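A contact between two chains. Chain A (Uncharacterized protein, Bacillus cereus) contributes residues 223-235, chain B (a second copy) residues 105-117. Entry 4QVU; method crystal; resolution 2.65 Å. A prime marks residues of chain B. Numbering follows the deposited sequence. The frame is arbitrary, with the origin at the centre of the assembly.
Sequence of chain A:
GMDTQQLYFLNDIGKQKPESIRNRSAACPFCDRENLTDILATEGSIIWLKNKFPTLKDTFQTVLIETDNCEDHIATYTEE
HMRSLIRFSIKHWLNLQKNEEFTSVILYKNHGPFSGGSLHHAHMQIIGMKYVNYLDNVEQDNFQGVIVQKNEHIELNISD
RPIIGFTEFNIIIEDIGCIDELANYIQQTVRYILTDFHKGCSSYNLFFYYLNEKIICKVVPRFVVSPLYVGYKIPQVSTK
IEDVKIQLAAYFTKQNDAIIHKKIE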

# COMPACT_ATOMS: atom_id res chain seq x y z
N PHE A 223 -5.07 -6.63 -17.72
CA PHE A 223 -6.36 -6.14 -18.23
C PHE A 223 -6.46 -4.64 -18.02
O PHE A 223 -5.82 -4.11 -17.11
CB PHE A 223 -7.54 -6.87 -17.53
CG PHE A 223 -7.45 -6.92 -16.02
CD1 PHE A 223 -6.73 -7.92 -15.38
CD2 PHE A 223 -8.06 -5.94 -15.24
CE1 PHE A 223 -6.60 -7.93 -13.98
CE2 PHE A 223 -7.95 -5.96 -13.84
CZ PHE A 223 -7.21 -6.96 -13.22
N VAL A 224 -7.25 -3.97 -18.86
CA VAL A 224 -7.47 -2.54 -18.66
C VAL A 224 -8.47 -2.44 -17.50
O VAL A 224 -9.56 -3.01 -17.57
CB VAL A 224 -7.93 -1.79 -19.96
CG1 VAL A 224 -8.26 -0.33 -19.67
CG2 VAL A 224 -6.86 -1.89 -21.05
N VAL A 225 -8.03 -1.83 -16.40
CA VAL A 225 -8.87 -1.69 -15.20
C VAL A 225 -10.06 -0.76 -15.53
O VAL A 225 -9.89 0.23 -16.27
CB VAL A 225 -8.06 -1.18 -13.97
CG1 VAL A 225 -8.91 -1.18 -12.70
CG2 VAL A 225 -6.80 -2.03 -13.75
N SER A 226 -11.26 -1.12 -15.03
CA SER A 226 -12.51 -0.37 -15.16
C SER A 226 -12.33 1.09 -14.65
O SER A 226 -11.78 1.29 -13.56
CB SER A 226 -13.63 -1.07 -14.41
OG SER A 226 -14.78 -0.25 -14.24
N PRO A 227 -12.81 2.11 -15.40
CA PRO A 227 -12.65 3.51 -14.94
C PRO A 227 -13.34 3.80 -13.61
O PRO A 227 -12.86 4.64 -12.85
CB PRO A 227 -13.31 4.32 -16.05
CG PRO A 227 -13.32 3.44 -17.22
CD PRO A 227 -13.48 2.06 -16.71
N LEU A 228 -14.45 3.11 -13.31
CA LEU A 228 -15.21 3.29 -12.07
C LEU A 228 -14.43 2.75 -10.90
O LEU A 228 -14.58 3.26 -9.80
CB LEU A 228 -16.58 2.63 -12.17
CG LEU A 228 -17.71 3.57 -12.56
CD1 LEU A 228 -17.44 4.29 -13.88
CD2 LEU A 228 -19.04 2.85 -12.58
N TYR A 229 -13.54 1.77 -11.14
CA TYR A 229 -12.67 1.22 -10.12
C TYR A 229 -11.44 2.13 -9.94
O TYR A 229 -11.06 2.41 -8.80
CB TYR A 229 -12.23 -0.23 -10.44
CG TYR A 229 -11.52 -0.88 -9.27
CD1 TYR A 229 -12.24 -1.44 -8.22
CD2 TYR A 229 -10.14 -0.81 -9.15
CE1 TYR A 229 -11.60 -1.96 -7.10
CE2 TYR A 229 -9.49 -1.32 -8.03
CZ TYR A 229 -10.23 -1.91 -7.01
OH TYR A 229 -9.62 -2.44 -5.90
N VAL A 230 -10.82 2.57 -11.05
CA VAL A 230 -9.63 3.44 -11.03
C VAL A 230 -9.91 4.73 -10.23
O VAL A 230 -9.12 5.08 -9.36
CB VAL A 230 -9.11 3.77 -12.45
CG1 VAL A 230 -8.12 4.93 -12.43
CG2 VAL A 230 -8.48 2.55 -13.09
N GLY A 231 -11.03 5.39 -10.51
CA GLY A 231 -11.35 6.65 -9.85
C GLY A 231 -12.18 6.59 -8.60
O GLY A 231 -12.15 7.52 -7.80
N TYR A 232 -12.96 5.51 -8.41
CA TYR A 232 -13.87 5.48 -7.27
C TYR A 232 -13.87 4.14 -6.52
O TYR A 232 -14.66 4.00 -5.58
CB TYR A 232 -15.30 5.77 -7.75
CG TYR A 232 -15.43 7.01 -8.60
CD1 TYR A 232 -15.49 8.28 -8.02
CD2 TYR A 232 -15.51 6.93 -9.99
CE1 TYR A 232 -15.62 9.43 -8.80
CE2 TYR A 232 -15.65 8.07 -10.78
CZ TYR A 232 -15.70 9.32 -10.18
OH TYR A 232 -15.84 10.45 -10.94
N LYS A 233 -13.01 3.18 -6.91
CA LYS A 233 -12.96 1.83 -6.31
C LYS A 233 -14.39 1.21 -6.23
O LYS A 233 -14.76 0.61 -5.21
CB LYS A 233 -12.25 1.84 -4.94
CG LYS A 233 -10.74 1.74 -5.08
CD LYS A 233 -10.05 1.87 -3.76
CE LYS A 233 -8.60 1.47 -3.88
NZ LYS A 233 -7.80 1.94 -2.71
N ILE A 234 -15.16 1.36 -7.32
CA ILE A 234 -16.48 0.77 -7.53
C ILE A 234 -16.23 -0.44 -8.42
O ILE A 234 -15.97 -0.26 -9.61
CB ILE A 234 -17.54 1.77 -8.09
CG1 ILE A 234 -17.80 2.93 -7.10
CG2 ILE A 234 -18.85 1.03 -8.44
CD1 ILE A 234 -18.66 4.04 -7.58
N PRO A 235 -16.22 -1.67 -7.86
CA PRO A 235 -15.92 -2.84 -8.71
C PRO A 235 -17.13 -3.33 -9.49
O PRO A 235 -18.26 -3.16 -9.04
CB PRO A 235 -15.47 -3.89 -7.71
CG PRO A 235 -16.20 -3.55 -6.43
CD PRO A 235 -16.48 -2.06 -6.46
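Chain B 105-117: VILYKNHGPFSGG

Chain B lies on chain A as a strand, residues 105′-111′, followed by a type I turn from Gly112′ to Ser115′ and a short loop. The strand crosses the helix that begins at Pro227 at 118° between N-to-C directions, with the axes 10.2 Å apart at closest approach, so the space between them is filled by side chains. Alternation in the strand turns Ile106′, Tyr108′ and Asn110′ toward chain A, while Leu107′ and Lys109′ point away.

Apolar packing dominates. Ile106′ CD1 sits 3.9 Å from the centroid of the Tyr232 ring and 19° off its normal, a CH-pi contact over one face; the same methyl lies 3.9 Å from Ile234 CD1. Tyr108′ meets two consecutive residues, CE2 at 3.6 Å from Pro227 CB and CZ at 3.6 Å from Leu228 CD1.

The loop approaches mainly through backbone. Phe114′ O is 3.5 Å from Val224 CG1, and Ser115′ O is 3.3 Å from Pro227 CG. At Gly116′, phi is 102°, and an ideal CB would clash with Pro227 CD at 3.0 Å. Ser115′ OG braces the turn by donating to Gly112′ O at 2.9 Å.

No hydrogen bond links the stretches: Tyr232 OH comes within 3.1 Å of Leu107′ O, but the angle is poor. The buried surface totals 498 Å².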

# COMPACT_ATOMS: atom_id res chain seq x y z
N VAL B 105 -24.05 11.09 -7.99
CA VAL B 105 -23.92 11.21 -9.44
C VAL B 105 -22.42 11.37 -9.76
O VAL B 105 -21.74 12.23 -9.19
CB VAL B 105 -24.78 12.39 -9.99
CG1 VAL B 105 -24.46 12.67 -11.45
CG2 VAL B 105 -26.27 12.11 -9.82
N ILE B 106 -21.92 10.53 -10.68
CA ILE B 106 -20.54 10.53 -11.14
C ILE B 106 -20.41 11.30 -12.44
O ILE B 106 -21.24 11.14 -13.34
CB ILE B 106 -20.04 9.07 -11.31
CG1 ILE B 106 -19.72 8.42 -9.95
CG2 ILE B 106 -18.84 8.99 -12.25
CD1 ILE B 106 -19.26 6.96 -10.02
N LEU B 107 -19.35 12.12 -12.54
CA LEU B 107 -18.90 12.86 -13.71
C LEU B 107 -17.44 12.45 -13.97
O LEU B 107 -16.58 12.61 -13.09
CB LEU B 107 -19.05 14.39 -13.54
CG LEU B 107 -18.36 15.31 -14.59
CD1 LEU B 107 -18.93 15.13 -15.98
CD2 LEU B 107 -18.44 16.74 -14.20
N TYR B 108 -17.19 11.85 -15.15
CA TYR B 108 -15.86 11.38 -15.50
C TYR B 108 -15.69 11.30 -17.03
O TYR B 108 -16.66 11.36 -17.78
CB TYR B 108 -15.57 10.00 -14.84
CG TYR B 108 -16.16 8.79 -15.53
CD1 TYR B 108 -17.51 8.48 -15.40
CD2 TYR B 108 -15.36 7.91 -16.25
CE1 TYR B 108 -18.06 7.36 -16.02
CE2 TYR B 108 -15.89 6.77 -16.86
CZ TYR B 108 -17.24 6.50 -16.75
OH TYR B 108 -17.77 5.39 -17.35
N LYS B 109 -14.42 11.18 -17.46
CA LYS B 109 -14.02 11.09 -18.86
C LYS B 109 -13.03 9.95 -19.06
O LYS B 109 -12.23 9.65 -18.17
CB LYS B 109 -13.40 12.41 -19.35
CG LYS B 109 -13.07 12.40 -20.83
CD LYS B 109 -12.32 13.61 -21.34
CE LYS B 109 -12.07 13.40 -22.81
NZ LYS B 109 -11.37 14.54 -23.44
N ASN B 110 -13.07 9.33 -20.24
CA ASN B 110 -12.14 8.31 -20.72
C ASN B 110 -11.56 8.79 -22.04
O ASN B 110 -12.32 9.24 -22.89
CB ASN B 110 -12.82 6.94 -20.87
CG ASN B 110 -13.57 6.42 -19.67
OD1 ASN B 110 -13.19 6.66 -18.52
ND2 ASN B 110 -14.63 5.67 -19.92
N HIS B 111 -10.23 8.75 -22.19
CA HIS B 111 -9.57 9.15 -23.43
C HIS B 111 -8.45 8.19 -23.75
O HIS B 111 -7.61 7.91 -22.89
CB HIS B 111 -9.03 10.59 -23.34
CG HIS B 111 -8.37 11.07 -24.60
ND1 HIS B 111 -7.03 10.83 -24.86
CD2 HIS B 111 -8.89 11.79 -25.62
CE1 HIS B 111 -6.79 11.39 -26.04
NE2 HIS B 111 -7.88 11.98 -26.54
N GLY B 112 -8.44 7.70 -24.98
CA GLY B 112 -7.41 6.78 -25.46
C GLY B 112 -7.78 5.31 -25.35
O GLY B 112 -8.76 4.96 -24.68
N PRO B 113 -6.99 4.41 -25.98
CA PRO B 113 -7.36 2.99 -25.98
C PRO B 113 -7.08 2.26 -24.66
O PRO B 113 -7.43 1.07 -24.56
CB PRO B 113 -6.49 2.40 -27.10
CG PRO B 113 -5.30 3.30 -27.17
CD PRO B 113 -5.82 4.66 -26.85
N PHE B 114 -6.46 2.92 -23.66
CA PHE B 114 -6.13 2.25 -22.39
C PHE B 114 -6.84 2.89 -21.19
O PHE B 114 -6.43 2.65 -20.05
CB PHE B 114 -4.61 2.22 -22.16
CG PHE B 114 -3.85 1.63 -23.32
CD1 PHE B 114 -4.05 0.31 -23.71
CD2 PHE B 114 -2.90 2.39 -24.00
CE1 PHE B 114 -3.34 -0.23 -24.79
CE2 PHE B 114 -2.18 1.84 -25.06
CZ PHE B 114 -2.40 0.53 -25.45
N SER B 115 -7.94 3.63 -21.44
CA SER B 115 -8.74 4.31 -20.40
C SER B 115 -9.95 3.47 -19.97
O SER B 115 -10.40 3.59 -18.83
CB SER B 115 -9.21 5.68 -20.89
OG SER B 115 -9.98 5.60 -22.08
N GLY B 116 -10.47 2.65 -20.89
CA GLY B 116 -11.64 1.82 -20.66
C GLY B 116 -12.91 2.37 -21.30
O GLY B 116 -14.01 1.95 -20.94
N GLY B 117 -12.75 3.29 -22.25
CA GLY B 117 -13.84 3.93 -22.98
C GLY B 117 -14.46 3.08 -24.07
O GLY B 117 -14.28 1.86 -24.09